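Side-chain contact in trehalose synthase regulatory protein (Candida albicans, PDB 5HUS), which probably serves as a regulatory subunit of the trehalose synthase complex, with a C-terminal domain related to the HAD-type trehalose-phosphatases: residues I23-E28 with R58-L63. Residues are numbered along the deposited sequence; the frame is centred on the assembly and turned at random.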
loop_
_atom_site.group_PDB
_atom_site.type_symbol
_atom_site.label_atom_id
_atom_site.label_comp_id
_atom_site.label_asym_id
_atom_site.label_seq_id
_atom_site.Cartn_x
_atom_site.Cartn_y
_atom_site.Cartn_z
ATOM N N ILE A 23 -6.388 0.443 -11.153
ATOM C CA ILE A 23 -6.473 1.495 -10.153
ATOM C C ILE A 23 -6.109 0.929 -8.797
ATOM O O ILE A 23 -6.694 -0.057 -8.358
ATOM C CB ILE A 23 -7.884 2.116 -10.104
ATOM C CG1 ILE A 23 -8.195 2.795 -11.448
ATOM C CG2 ILE A 23 -7.993 3.101 -8.956
ATOM C CD1 ILE A 23 -9.618 3.296 -11.594
ATOM N N ILE A 24 -5.116 1.533 -8.159
ATOM C CA ILE A 24 -4.653 1.070 -6.855
ATOM C C ILE A 24 -4.851 2.183 -5.844
ATOM O O ILE A 24 -4.305 3.279 -5.995
ATOM C CB ILE A 24 -3.169 0.629 -6.911
ATOM C CG1 ILE A 24 -3.038 -0.580 -7.843
ATOM C CG2 ILE A 24 -2.648 0.304 -5.511
ATOM C CD1 ILE A 24 -1.629 -0.924 -8.214
ATOM N N LEU A 25 -5.680 1.911 -4.836
ATOM C CA LEU A 25 -6.037 2.914 -3.842
ATOM C C LEU A 25 -5.462 2.556 -2.476
ATOM O O LEU A 25 -5.868 1.563 -1.867
ATOM C CB LEU A 25 -7.558 3.054 -3.751
ATOM C CG LEU A 25 -8.275 3.326 -5.080
ATOM C CD1 LEU A 25 -9.793 3.443 -4.876
ATOM C CD2 LEU A 25 -7.709 4.585 -5.718
ATOM N N ALA A 26 -4.513 3.362 -2.005
ATOM C CA ALA A 26 -3.951 3.188 -0.665
ATOM C C ALA A 26 -4.774 4.004 0.309
ATOM O O ALA A 26 -4.555 5.202 0.469
ATOM C CB ALA A 26 -2.480 3.610 -0.625
ATOM N N LEU A 27 -5.734 3.346 0.946
ATOM C CA LEU A 27 -6.690 4.024 1.815
ATOM C C LEU A 27 -6.711 3.395 3.196
ATOM O O LEU A 27 -6.466 2.199 3.347
ATOM C CB LEU A 27 -8.092 3.974 1.211
ATOM C CG LEU A 27 -8.286 4.540 -0.193
ATOM C CD1 LEU A 27 -9.696 4.276 -0.685
ATOM C CD2 LEU A 27 -7.978 6.029 -0.208
ATOM N N GLU A 28 -7.008 4.210 4.201
ATOM C CA GLU A 28 -7.214 3.707 5.551
ATOM C C GLU A 28 -8.658 3.234 5.676
ATOM O O GLU A 28 -9.583 4.041 5.654
ATOM C CB GLU A 28 -6.911 4.791 6.584
ATOM C CG GLU A 28 -5.476 5.284 6.567
ATOM C CD GLU A 28 -4.530 4.357 7.311
ATOM O OE1 GLU A 28 -4.598 4.315 8.559
ATOM O OE2 GLU A 28 -3.721 3.671 6.651
ATOM N N ARG A 58 -19.812 1.320 -2.347
ATOM C CA ARG A 58 -20.945 2.137 -2.778
ATOM C C ARG A 58 -20.481 3.332 -3.596
ATOM O O ARG A 58 -20.988 3.582 -4.692
ATOM C CB ARG A 58 -21.756 2.613 -1.568
ATOM C CG ARG A 58 -22.868 3.600 -1.905
ATOM C CD ARG A 58 -23.742 3.926 -0.689
ATOM N NE ARG A 58 -23.024 4.660 0.351
ATOM C CZ ARG A 58 -22.561 4.111 1.471
ATOM N NH1 ARG A 58 -22.742 2.819 1.708
ATOM N NH2 ARG A 58 -21.919 4.858 2.361
ATOM N N LEU A 59 -19.499 4.056 -3.073
ATOM C CA LEU A 59 -19.028 5.272 -3.729
ATOM C C LEU A 59 -18.271 4.993 -5.026
ATOM O O LEU A 59 -18.037 5.910 -5.809
ATOM C CB LEU A 59 -18.151 6.084 -2.776
ATOM C CG LEU A 59 -18.905 6.835 -1.676
ATOM C CD1 LEU A 59 -17.931 7.586 -0.785
ATOM C CD2 LEU A 59 -19.934 7.787 -2.275
ATOM N N LEU A 60 -17.906 3.733 -5.256
ATOM C CA LEU A 60 -17.235 3.337 -6.494
ATOM C C LEU A 60 -18.031 2.290 -7.269
ATOM O O LEU A 60 -17.454 1.517 -8.031
ATOM C CB LEU A 60 -15.836 2.784 -6.199
ATOM C CG LEU A 60 -14.799 3.716 -5.576
ATOM C CD1 LEU A 60 -13.512 2.952 -5.269
ATOM C CD2 LEU A 60 -14.515 4.885 -6.498
ATOM N N SER A 61 -19.348 2.260 -7.084
ATOM C CA SER A 61 -20.162 1.191 -7.665
ATOM C C SER A 61 -20.144 1.210 -9.194
ATOM O O SER A 61 -20.109 0.157 -9.832
ATOM C CB SER A 61 -21.605 1.271 -7.155
ATOM O OG SER A 61 -22.140 2.572 -7.312
ATOM N N ASP A 62 -20.156 2.400 -9.779
ATOM C CA ASP A 62 -20.098 2.525 -11.228
ATOM C C ASP A 62 -18.713 2.147 -11.745
ATOM O O ASP A 62 -18.583 1.439 -12.743
ATOM C CB ASP A 62 -20.463 3.946 -11.658
ATOM C CG ASP A 62 -21.870 4.336 -11.235
ATOM O OD1 ASP A 62 -22.727 3.436 -11.132
ATOM O OD2 ASP A 62 -22.116 5.539 -10.999
ATOM N N LEU A 63 -17.681 2.613 -11.050
ATOM C CA LEU A 63 -16.301 2.351 -11.451
ATOM C C LEU A 63 -15.977 0.861 -11.497
ATOM O O LEU A 63 -15.347 0.388 -12.441
ATOM C CB LEU A 63 -15.327 3.053 -10.505
ATOM C CG LEU A 63 -13.850 2.742 -10.755
ATOM C CD1 LEU A 63 -13.450 3.185 -12.158
ATOM C CD2 LEU A 63 -12.976 3.398 -9.698
#
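Ile23 and Leu63 bury the most surface where strand 20-26 faces the start of helix 61-65 and the residue just before it, and they meet by their methyl ends. The CD1 of Ile23 sits between the two branches of the leucine fork, 3.9 Å from CD1 and 3.9 Å from CD2 of Leu63. Ile23 reaches this point because its longer branch is fully extended, with CG1 anti to the carbonyl carbon (chi1 -63°) and CD1 carried straight on at chi2 173°, so that the end methyl leads toward the helix while CG2 stays behind near the strand. In turn, CG of Leu63 stands anti to the backbone N (chi1 175°), which carries the fork toward the strand, its two methyls spreading across the end of Ile23.

Two residues further along the strand, on the same face, Leu25 makes a second, narrower touch: its CD1 lies 3.8 Å from CD1 of Leu60, a single methyl on each side, tip to tip. The interface is thus built entirely from side-chain ends. The backbones remain well apart, the closest approach of CA atoms being 10.0 Å between Ile23 and Leu63, and the four touching residues are all buried.

Leu60 occupies the N-cap position of helix 61-65. Arg58 O, at the junction of the two helices, accepts two bonds from Ser61, one from N and one from OG (3.0 Å from Ser61 OG to Arg58 O).

Strand 20-26 lies between strands 69-74 and 243-250 in the mainly parallel central sheet of this HAD-type domain. Leu304 of helix 297-304 touches both Leu25 and Leu60, while Leu63 also packs on Thr69 and Val71, so helix 61-65 lies over strands 20-26 and 69-74 beside helix 297-304.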